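Local coordinates for protein demethyldecarbamoylnovobiocin O-methyltransferase (Streptomyces caeruleus, PDB 2WK1) that transfers a methyl group from S-adenosyl-L-methionine to the 4-hydroxyl of the noviose sugar, the penultimate step in making the antibiotic novobiocin, at residues F198-P203 with D225-L230; G146-V150 with A162-R166; S36-D40 with G126-H131. All coordinates share one frame; numbering follows the deposited sequence.

Contact 1 of 3, residues F198-P203 with D225-L230; sequences FKDTLP and DTLTNL. With SAH (S-adenosyl-L-homocysteine), chain B.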
loop_
_atom_site.group_PDB
_atom_site.type_symbol
_atom_site.label_atom_id
_atom_site.label_comp_id
_atom_site.label_asym_id
_atom_site.label_seq_id
_atom_site.Cartn_x
_atom_site.Cartn_y
_atom_site.Cartn_z
ATOM N N PHE A 198 -12.280 -4.575 27.778
ATOM C CA PHE A 198 -12.445 -3.156 28.125
ATOM C C PHE A 198 -12.862 -2.941 29.580
ATOM O O PHE A 198 -12.407 -2.002 30.214
ATOM C CB PHE A 198 -13.479 -2.446 27.225
ATOM C CG PHE A 198 -13.134 -2.448 25.765
ATOM C CD1 PHE A 198 -11.809 -2.460 25.329
ATOM C CD2 PHE A 198 -14.149 -2.416 24.818
ATOM C CE1 PHE A 198 -11.540 -2.508 23.986
ATOM C CE2 PHE A 198 -13.858 -2.446 23.473
ATOM C CZ PHE A 198 -12.562 -2.509 23.067
ATOM N N LYS A 199 -13.679 -3.836 30.125
ATOM C CA LYS A 199 -14.125 -3.644 31.521
ATOM C C LYS A 199 -12.953 -3.738 32.484
ATOM O O LYS A 199 -13.034 -3.214 33.605
ATOM C CB LYS A 199 -15.217 -4.644 31.902
ATOM C CG LYS A 199 -14.763 -6.082 31.890
ATOM C CD LYS A 199 -15.844 -7.074 32.314
ATOM C CE LYS A 199 -15.290 -8.489 32.266
ATOM N NZ LYS A 199 -16.378 -9.510 32.334
ATOM N N ASP A 200 -11.894 -4.429 32.081
ATOM C CA ASP A 200 -10.697 -4.607 32.904
ATOM C C ASP A 200 -9.642 -3.552 32.626
ATOM O O ASP A 200 -8.894 -3.173 33.516
ATOM C CB ASP A 200 -10.028 -5.955 32.606
ATOM C CG ASP A 200 -10.863 -7.148 33.023
ATOM O OD1 ASP A 200 -11.611 -7.015 34.015
ATOM O OD2 ASP A 200 -10.727 -8.218 32.371
ATOM N N THR A 201 -9.534 -3.097 31.383
ATOM C CA THR A 201 -8.434 -2.217 30.985
ATOM C C THR A 201 -8.758 -0.722 31.025
ATOM O O THR A 201 -7.870 0.090 31.275
ATOM C CB THR A 201 -7.952 -2.548 29.575
ATOM O OG1 THR A 201 -9.012 -2.281 28.649
ATOM C CG2 THR A 201 -7.497 -4.003 29.458
ATOM N N LEU A 202 -9.995 -0.345 30.712
ATOM C CA LEU A 202 -10.297 1.080 30.529
ATOM C C LEU A 202 -10.416 1.904 31.818
ATOM O O LEU A 202 -10.021 3.057 31.823
ATOM C CB LEU A 202 -11.508 1.289 29.592
ATOM C CG LEU A 202 -11.369 0.686 28.181
ATOM C CD1 LEU A 202 -12.560 1.111 27.330
ATOM C CD2 LEU A 202 -10.026 1.090 27.541
ATOM N N PRO A 203 -10.938 1.313 32.907
ATOM C CA PRO A 203 -11.019 2.113 34.134
ATOM C C PRO A 203 -9.672 2.630 34.635
ATOM O O PRO A 203 -9.643 3.714 35.232
ATOM C CB PRO A 203 -11.643 1.132 35.135
ATOM C CG PRO A 203 -12.488 0.267 34.296
ATOM C CD PRO A 203 -11.670 0.049 33.050
ATOM N N ASP A 225 -19.028 0.540 28.182
ATOM C CA ASP A 225 -17.789 0.582 28.986
ATOM C C ASP A 225 -16.751 1.557 28.405
ATOM O O ASP A 225 -16.010 2.224 29.133
ATOM C CB ASP A 225 -17.195 -0.808 29.125
ATOM C CG ASP A 225 -18.056 -1.727 30.010
ATOM O OD1 ASP A 225 -18.945 -1.223 30.742
ATOM O OD2 ASP A 225 -17.838 -2.949 29.937
ATOM N N THR A 226 -16.748 1.705 27.089
ATOM C CA THR A 226 -15.866 2.661 26.470
ATOM C C THR A 226 -16.289 4.083 26.800
ATOM O O THR A 226 -15.472 4.913 27.221
ATOM C CB THR A 226 -15.819 2.460 24.953
ATOM O OG1 THR A 226 -15.262 1.166 24.642
ATOM C CG2 THR A 226 -14.967 3.524 24.321
ATOM N N LEU A 227 -17.568 4.396 26.576
ATOM C CA LEU A 227 -18.018 5.753 26.855
ATOM C C LEU A 227 -17.856 6.125 28.341
ATOM O O LEU A 227 -17.411 7.219 28.683
ATOM C CB LEU A 227 -19.460 5.972 26.429
ATOM C CG LEU A 227 -19.675 6.047 24.921
ATOM C CD1 LEU A 227 -21.172 5.831 24.602
ATOM C CD2 LEU A 227 -19.149 7.375 24.394
ATOM N N THR A 228 -18.272 5.233 29.226
ATOM C CA THR A 228 -18.262 5.585 30.638
ATOM C C THR A 228 -16.840 5.899 31.116
ATOM O O THR A 228 -16.629 6.829 31.889
ATOM C CB THR A 228 -18.907 4.520 31.526
ATOM O OG1 THR A 228 -18.267 3.281 31.391
ATOM C CG2 THR A 228 -20.336 4.374 31.238
ATOM N N ASN A 229 -15.872 5.131 30.655
ATOM C CA ASN A 229 -14.491 5.296 31.117
ATOM C C ASN A 229 -13.696 6.334 30.343
ATOM O O ASN A 229 -12.808 6.955 30.915
ATOM C CB ASN A 229 -13.783 3.949 31.053
ATOM C CG ASN A 229 -14.277 3.020 32.138
ATOM O OD1 ASN A 229 -14.063 3.290 33.333
ATOM N ND2 ASN A 229 -14.936 1.931 31.751
ATOM N N LEU A 230 -13.981 6.507 29.041
ATOM C CA LEU A 230 -13.149 7.369 28.216
ATOM C C LEU A 230 -13.769 8.677 27.776
ATOM O O LEU A 230 -13.031 9.634 27.526
ATOM C CB LEU A 230 -12.610 6.628 26.991
ATOM C CG LEU A 230 -11.769 5.365 27.258
ATOM C CD1 LEU A 230 -11.233 4.787 25.975
ATOM C CD2 LEU A 230 -10.616 5.625 28.239
HETATM N N SAH B . -11.667 -1.060 14.047
HETATM C CA SAH B . -11.352 -2.365 13.371
HETATM C CB SAH B . -12.537 -3.324 13.502
HETATM C CG SAH B . -12.836 -3.739 14.936
HETATM S SD SAH B . -13.627 -5.352 15.005
HETATM C C SAH B . -10.885 -2.132 11.961
HETATM O O SAH B . -10.963 -3.039 11.124
HETATM O OXT SAH B . -10.341 -1.071 11.684
HETATM C "C5'" SAH B . -14.166 -5.407 16.724
HETATM C "C4'" SAH B . -12.983 -5.516 17.711
HETATM O "O4'" SAH B . -13.474 -5.211 19.040
HETATM C "C3'" SAH B . -12.308 -6.886 17.765
HETATM O "O3'" SAH B . -10.892 -6.800 17.523
HETATM C "C2'" SAH B . -12.631 -7.373 19.195
HETATM O "O2'" SAH B . -11.628 -8.193 19.796
HETATM C "C1'" SAH B . -12.807 -6.065 19.975
HETATM N N9 SAH B . -13.683 -6.096 21.149
HETATM C C8 SAH B . -15.038 -6.024 21.115
HETATM N N7 SAH B . -15.544 -5.940 22.370
HETATM C C5 SAH B . -14.482 -5.933 23.213
HETATM C C6 SAH B . -14.308 -5.808 24.639
HETATM N N6 SAH B . -15.362 -5.710 25.431
HETATM N N1 SAH B . -13.061 -5.798 25.124
HETATM C C2 SAH B . -11.982 -5.855 24.323
HETATM N N3 SAH B . -12.045 -5.974 22.992
HETATM C C4 SAH B . -13.267 -5.988 22.421
HETATM O O HOH W 1 -10.742 5.506 32.802
#
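Leu202 packs into the side of helix 220-230. Its CD1 meets Thr226 CA at 3.8 Å and Leu230 CD1 at 4.1 Å, and the Leu202 and Leu230 side chains cross at about a right angle. Its CB rests on Asn229 CB, 3.8 Å away. Beyond it, Pro203 lies against the amide of Asn229, with Pro203 CG 3.5 Å from Asn229 OD1. No direct hydrogen bond joins the two segments. Water 1 lies between the backbones, within hydrogen-bonding distance of Leu202 O and Asn229 O.

The Asn229 amide is held from within its own helix. Its ND2 donates to Asp225 O at 2.8 Å, with an N-H...O angle of 148°. Asp225 O also accepts from Asn229 N, so one carbonyl takes both donors of the same residue.

Phe198 links this packing to the ligand. With CG anti to the carbonyl carbon (chi1 -61°), the ring stays beside its own backbone N, and both reach the adenine of S-adenosyl-L-homocysteine. SAH N1 sits over the ring, 3.4 Å from its plane. Phe198 N donates to the same SAH N1 at 3.0 Å. The residue thus reads the adenine through its backbone and lays one ring face against it. Thr226 OG1 stands 3.8 Å from Phe198 CD2. That hydroxyl is hydrogen-bonded to Ser222 O.

Phe198 and Leu230 also touch Thr113 of strand 109-113, and Thr226 and Leu230 touch Leu213 of strand 210-215. The two helices therefore pack together over the central sheet.

Contact 2 of 3, residues G146-V150 with A162-R166; sequences GIPDV and ALHRR. With SAH (S-adenosyl-L-homocysteine), chain B; SO4 (sulfate ion), chain C.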
loop_
_atom_site.group_PDB
_atom_site.type_symbol
_atom_site.label_atom_id
_atom_site.label_comp_id
_atom_site.label_asym_id
_atom_site.label_seq_id
_atom_site.Cartn_x
_atom_site.Cartn_y
_atom_site.Cartn_z
ATOM N N GLY A 146 -10.783 -11.357 20.195
ATOM C CA GLY A 146 -12.119 -11.229 19.660
ATOM C C GLY A 146 -13.153 -10.700 20.652
ATOM O O GLY A 146 -12.865 -10.212 21.735
ATOM N N ILE A 147 -14.400 -10.771 20.224
ATOM C CA ILE A 147 -15.525 -10.272 20.989
ATOM C C ILE A 147 -15.795 -11.195 22.200
ATOM O O ILE A 147 -15.712 -12.404 22.065
ATOM C CB ILE A 147 -16.748 -10.200 20.048
ATOM C CG1 ILE A 147 -16.511 -9.137 18.945
ATOM C CG2 ILE A 147 -18.040 -9.918 20.816
ATOM C CD1 ILE A 147 -17.651 -9.051 17.912
ATOM N N PRO A 148 -16.098 -10.626 23.376
ATOM C CA PRO A 148 -16.379 -11.489 24.536
ATOM C C PRO A 148 -17.678 -12.238 24.361
ATOM O O PRO A 148 -18.582 -11.749 23.683
ATOM C CB PRO A 148 -16.504 -10.494 25.700
ATOM C CG PRO A 148 -16.937 -9.186 25.032
ATOM C CD PRO A 148 -16.186 -9.185 23.723
ATOM N N ASP A 149 -17.740 -13.427 24.945
ATOM C CA ASP A 149 -18.981 -14.154 25.068
ATOM C C ASP A 149 -19.721 -13.588 26.275
ATOM O O ASP A 149 -19.306 -13.818 27.409
ATOM C CB ASP A 149 -18.671 -15.639 25.266
ATOM C CG ASP A 149 -19.912 -16.501 25.393
ATOM O OD1 ASP A 149 -21.021 -15.964 25.539
ATOM O OD2 ASP A 149 -19.755 -17.737 25.340
ATOM N N VAL A 150 -20.778 -12.812 26.028
ATOM C CA VAL A 150 -21.426 -12.047 27.096
ATOM C C VAL A 150 -22.194 -12.918 28.088
ATOM O O VAL A 150 -22.472 -12.466 29.200
ATOM C CB VAL A 150 -22.336 -10.900 26.547
ATOM C CG1 VAL A 150 -21.512 -9.923 25.713
ATOM C CG2 VAL A 150 -23.522 -11.414 25.762
ATOM N N ALA A 162 -24.876 -12.932 19.559
ATOM C CA ALA A 162 -23.877 -14.011 19.684
ATOM C C ALA A 162 -22.646 -13.746 18.819
ATOM O O ALA A 162 -22.143 -14.642 18.129
ATOM C CB ALA A 162 -24.483 -15.399 19.369
ATOM N N LEU A 163 -22.126 -12.518 18.894
ATOM C CA LEU A 163 -21.065 -12.091 17.982
ATOM C C LEU A 163 -19.738 -12.768 18.278
ATOM O O LEU A 163 -18.853 -12.769 17.414
ATOM C CB LEU A 163 -20.886 -10.556 17.980
ATOM C CG LEU A 163 -22.037 -9.727 17.398
ATOM C CD1 LEU A 163 -21.636 -8.265 17.297
ATOM C CD2 LEU A 163 -22.525 -10.235 16.011
ATOM N N HIS A 164 -19.558 -13.315 19.481
ATOM C CA HIS A 164 -18.361 -14.100 19.771
ATOM C C HIS A 164 -18.218 -15.286 18.825
ATOM O O HIS A 164 -17.124 -15.803 18.650
ATOM C CB HIS A 164 -18.382 -14.582 21.219
ATOM C CG HIS A 164 -19.576 -15.415 21.532
ATOM N ND1 HIS A 164 -20.811 -14.861 21.803
ATOM C CD2 HIS A 164 -19.748 -16.759 21.522
ATOM C CE1 HIS A 164 -21.684 -15.839 21.990
ATOM N NE2 HIS A 164 -21.069 -16.992 21.797
ATOM N N ARG A 165 -19.319 -15.733 18.226
ATOM C CA ARG A 165 -19.218 -16.822 17.252
ATOM C C ARG A 165 -18.420 -16.416 16.024
ATOM O O ARG A 165 -17.904 -17.286 15.316
ATOM C CB ARG A 165 -20.611 -17.339 16.834
ATOM C CG ARG A 165 -21.307 -18.070 17.963
ATOM C CD ARG A 165 -22.649 -18.544 17.533
ATOM N NE ARG A 165 -23.318 -19.324 18.564
ATOM C CZ ARG A 165 -24.405 -20.049 18.325
ATOM N NH1 ARG A 165 -24.955 -20.036 17.123
ATOM N NH2 ARG A 165 -24.941 -20.774 19.279
ATOM N N ARG A 166 -18.236 -15.117 15.791
ATOM C CA ARG A 166 -17.466 -14.598 14.642
ATOM C C ARG A 166 -15.962 -14.484 14.957
ATOM O O ARG A 166 -15.178 -13.988 14.145
ATOM C CB ARG A 166 -17.993 -13.216 14.264
ATOM C CG ARG A 166 -19.431 -13.261 13.762
ATOM C CD ARG A 166 -19.926 -11.905 13.345
ATOM N NE ARG A 166 -21.303 -11.932 12.847
ATOM C CZ ARG A 166 -21.885 -10.941 12.176
ATOM N NH1 ARG A 166 -21.226 -9.816 11.927
ATOM N NH2 ARG A 166 -23.149 -11.068 11.780
HETATM N N SAH B . -11.667 -1.060 14.047
HETATM C CA SAH B . -11.352 -2.365 13.371
HETATM C CB SAH B . -12.537 -3.324 13.502
HETATM C CG SAH B . -12.836 -3.739 14.936
HETATM S SD SAH B . -13.627 -5.352 15.005
HETATM C C SAH B . -10.885 -2.132 11.961
HETATM O O SAH B . -10.963 -3.039 11.124
HETATM O OXT SAH B . -10.341 -1.071 11.684
HETATM C "C5'" SAH B . -14.166 -5.407 16.724
HETATM C "C4'" SAH B . -12.983 -5.516 17.711
HETATM O "O4'" SAH B . -13.474 -5.211 19.040
HETATM C "C3'" SAH B . -12.308 -6.886 17.765
HETATM O "O3'" SAH B . -10.892 -6.800 17.523
HETATM C "C2'" SAH B . -12.631 -7.373 19.195
HETATM O "O2'" SAH B . -11.628 -8.193 19.796
HETATM C "C1'" SAH B . -12.807 -6.065 19.975
HETATM N N9 SAH B . -13.683 -6.096 21.149
HETATM C C8 SAH B . -15.038 -6.024 21.115
HETATM N N7 SAH B . -15.544 -5.940 22.370
HETATM C C5 SAH B . -14.482 -5.933 23.213
HETATM C C6 SAH B . -14.308 -5.808 24.639
HETATM N N6 SAH B . -15.362 -5.710 25.431
HETATM N N1 SAH B . -13.061 -5.798 25.124
HETATM C C2 SAH B . -11.982 -5.855 24.323
HETATM N N3 SAH B . -12.045 -5.974 22.992
HETATM C C4 SAH B . -13.267 -5.988 22.421
HETATM S S SO4 C . -22.818 -20.241 22.297
HETATM O O1 SO4 C . -23.751 -21.256 21.773
HETATM O O2 SO4 C . -23.565 -19.306 23.139
HETATM O O3 SO4 C . -22.238 -19.562 21.136
HETATM O O4 SO4 C . -21.757 -20.907 23.075
HETATM O O HOH W 2 -21.201 -12.316 22.967
#
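Ile147 and His164 bring the two loops closest together. The tight part is mostly apolar. Ile147 CD1 presses on Leu163 CB at 3.6 Å, and the two side chains cross obliquely. Ile147 O lies 3.5 Å from His164 CB.

The outer part is more open to solvent, since Asp149 and Arg165 are exposed. It uses flat groups and a water. His164 CG sits between the backbone N and the carbonyl carbon (chi1 59°), which turns the ring toward Asp149. The Asp149 carboxylate stacks on one ring face, the two planes only 6° apart, with Asp149 CG over the ring, 3.7 Å from its plane. Asp149 CB adds a CH-pi contact to that face. Asp149 OD1 is hydrogen-bonded to Gly151 N. Water 2 bridges His164 ND1, Pro148 O and Val150 N. At the far edge, His164 NE2 donates to sulfate O3 at 2.9 Å, and Arg165 NE and NH2 also grip this ion, which probably came from the crystallisation liquor.

Inward, Gly146 and Ile147 pass the ribose, and Pro148 CD lies 3.6 Å from SAH N7. Ile147 N is hydrogen-bonded to Asn167 OD1. This is the loop after strand 138-142, part of the S-adenosylmethionine site of a Rossmann-like methyltransferase.

Contact 3 of 3, residues S36-D40 with G126-H131; sequences SLYLD and GILRAH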
loop_
_atom_site.group_PDB
_atom_site.type_symbol
_atom_site.label_atom_id
_atom_site.label_comp_id
_atom_site.label_asym_id
_atom_site.label_seq_id
_atom_site.Cartn_x
_atom_site.Cartn_y
_atom_site.Cartn_z
ATOM N N SER A 36 0.384 14.568 2.089
ATOM C CA SER A 36 -0.892 14.294 1.529
ATOM C C SER A 36 -0.876 13.105 0.568
ATOM O O SER A 36 -1.776 12.285 0.630
ATOM C CB SER A 36 -1.538 15.520 0.929
ATOM O OG SER A 36 -2.833 15.189 0.520
ATOM N N LEU A 37 0.170 12.967 -0.251
ATOM C CA LEU A 37 0.309 11.784 -1.094
ATOM C C LEU A 37 0.412 10.533 -0.231
ATOM O O LEU A 37 -0.175 9.496 -0.544
ATOM C CB LEU A 37 1.535 11.891 -1.994
ATOM C CG LEU A 37 1.489 12.969 -3.081
ATOM C CD1 LEU A 37 2.866 13.129 -3.693
ATOM C CD2 LEU A 37 0.473 12.636 -4.128
ATOM N N TYR A 38 1.193 10.634 0.836
ATOM C CA TYR A 38 1.377 9.512 1.745
ATOM C C TYR A 38 0.061 9.063 2.359
ATOM O O TYR A 38 -0.226 7.870 2.383
ATOM C CB TYR A 38 2.357 9.919 2.819
ATOM C CG TYR A 38 2.513 8.987 3.997
ATOM C CD1 TYR A 38 3.012 7.709 3.850
ATOM C CD2 TYR A 38 2.225 9.436 5.281
ATOM C CE1 TYR A 38 3.227 6.900 4.956
ATOM C CE2 TYR A 38 2.439 8.636 6.390
ATOM C CZ TYR A 38 2.919 7.364 6.225
ATOM O OH TYR A 38 3.117 6.619 7.356
ATOM N N LEU A 39 -0.707 9.993 2.926
ATOM C CA LEU A 39 -1.939 9.596 3.613
ATOM C C LEU A 39 -2.984 9.099 2.648
ATOM O O LEU A 39 -3.714 8.162 2.959
ATOM C CB LEU A 39 -2.487 10.720 4.481
ATOM C CG LEU A 39 -1.598 11.059 5.662
ATOM C CD1 LEU A 39 -2.120 12.295 6.400
ATOM C CD2 LEU A 39 -1.392 9.870 6.604
ATOM N N ASP A 40 -3.035 9.694 1.455
ATOM C CA ASP A 40 -3.935 9.187 0.435
ATOM C C ASP A 40 -3.632 7.713 0.118
ATOM O O ASP A 40 -4.524 6.847 0.011
ATOM C CB ASP A 40 -3.826 10.016 -0.852
ATOM C CG ASP A 40 -4.440 11.402 -0.762
ATOM O OD1 ASP A 40 -5.151 11.733 0.203
ATOM O OD2 ASP A 40 -4.209 12.186 -1.728
ATOM N N GLY A 126 0.082 7.000 11.377
ATOM C CA GLY A 126 0.587 7.582 10.135
ATOM C C GLY A 126 0.264 9.048 9.966
ATOM O O GLY A 126 1.082 9.786 9.449
ATOM N N ILE A 127 -0.919 9.478 10.395
ATOM C CA ILE A 127 -1.283 10.886 10.295
ATOM C C ILE A 127 -0.352 11.694 11.199
ATOM O O ILE A 127 0.141 12.751 10.809
ATOM C CB ILE A 127 -2.751 11.107 10.657
ATOM C CG1 ILE A 127 -3.699 10.378 9.697
ATOM C CG2 ILE A 127 -3.048 12.600 10.662
ATOM C CD1 ILE A 127 -5.090 10.141 10.297
ATOM N N LEU A 128 -0.100 11.194 12.408
ATOM C CA LEU A 128 0.838 11.878 13.294
ATOM C C LEU A 128 2.214 11.990 12.612
ATOM O O LEU A 128 2.857 13.036 12.644
ATOM C CB LEU A 128 0.974 11.180 14.637
ATOM C CG LEU A 128 -0.294 11.128 15.501
ATOM C CD1 LEU A 128 -0.006 10.406 16.815
ATOM C CD2 LEU A 128 -0.903 12.512 15.779
ATOM N N ARG A 129 2.676 10.911 12.005
ATOM C CA ARG A 129 3.975 10.904 11.328
ATOM C C ARG A 129 4.016 11.904 10.178
ATOM O O ARG A 129 5.004 12.641 10.014
ATOM C CB ARG A 129 4.295 9.487 10.844
ATOM C CG ARG A 129 5.651 9.309 10.165
ATOM C CD ARG A 129 6.675 8.791 11.099
ATOM N NE ARG A 129 7.941 8.533 10.422
ATOM C CZ ARG A 129 8.846 9.461 10.113
ATOM N NH1 ARG A 129 8.633 10.739 10.372
ATOM N NH2 ARG A 129 9.976 9.098 9.507
ATOM N N ALA A 130 2.929 11.955 9.399
ATOM C CA ALA A 130 2.863 12.833 8.241
ATOM C C ALA A 130 2.997 14.281 8.645
ATOM O O ALA A 130 3.514 15.090 7.865
ATOM C CB ALA A 130 1.544 12.637 7.498
ATOM N N HIS A 131 2.520 14.618 9.843
ATOM C CA HIS A 131 2.539 15.992 10.321
ATOM C C HIS A 131 3.644 16.248 11.328
ATOM O O HIS A 131 3.659 17.298 11.965
ATOM C CB HIS A 131 1.160 16.345 10.880
ATOM C CG HIS A 131 0.099 16.403 9.829
ATOM N ND1 HIS A 131 -0.099 17.517 9.031
ATOM C CD2 HIS A 131 -0.825 15.498 9.449
ATOM C CE1 HIS A 131 -1.096 17.276 8.195
ATOM N NE2 HIS A 131 -1.548 16.051 8.420
#
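Leu39 overlaps the side of helix 119-130 with both of its methyl groups. Its two branches part over different residues. Leu39 CD1 rests on Ala130 CB at 3.8 Å. Leu39 CD2 reaches Ile127, 3.8 Å from its CA, and lies equally close to Gly126 O. The Leu39 and Ile127 side chains cross at about a right angle. Ile127 points its CB away from helix 35-47, so it meets Leu39 through its backbone and its CG1.

Tyr38 comes in beside Leu39 with CG anti to the backbone N (chi1 170°). It presents the edge of its ring. Tyr38 CE2 lies 3.5 Å from Gly126 O, and Tyr38 CD2 lies 4.0 Å from Ala130 CB, both near the ring plane. The tyrosine oxygen passes close to the glycine, with Tyr38 OH 3.9 Å from Gly126 CA. With no side chain, Gly126 lets the end of the ring approach the helix backbone.

The two helix segments run antiparallel, at 170°, with their axes 9.9 Å apart. Helix 87-103 packs against the same residues, since Leu39 and Ile127 both touch Glu99. Tyr38 also packs on Leu37 of the second subunit, so the contact borders on and partly forms the dimer interface.

No hydrogen bond or salt bridge joins the two segments. Several polar side chains pair with helix 87-103: Asp40 forms a salt bridge with Arg95, and His131 NE2 is hydrogen-bonded to Glu99. Between the segments the contact is mainly apolar, with one backbone oxygen, Gly126 O, meeting a ring edge and a methyl group, so it is held by van der Waals packing.

Contacts 1 and 2 both touch S-adenosyl-L-homocysteine, and they meet it at different places. Contact 1 lays the Phe198 ring against the adenine, while contact 2 runs past the ribose and the N7 side of the base. Their centres are about 18 Å apart and their nearest atoms about 7 Å, so the ligand relates them without a direct touch. Contact 3 lies across the centre of the chain from both. Its centre is about 29 Å from that of contact 1 and about 34 Å from that of contact 2. The Ile127 side chain stays about 12 Å from the ligand. Leu39 is about 9 Å, side chain to side chain, from Glu92, the predicted proton acceptor.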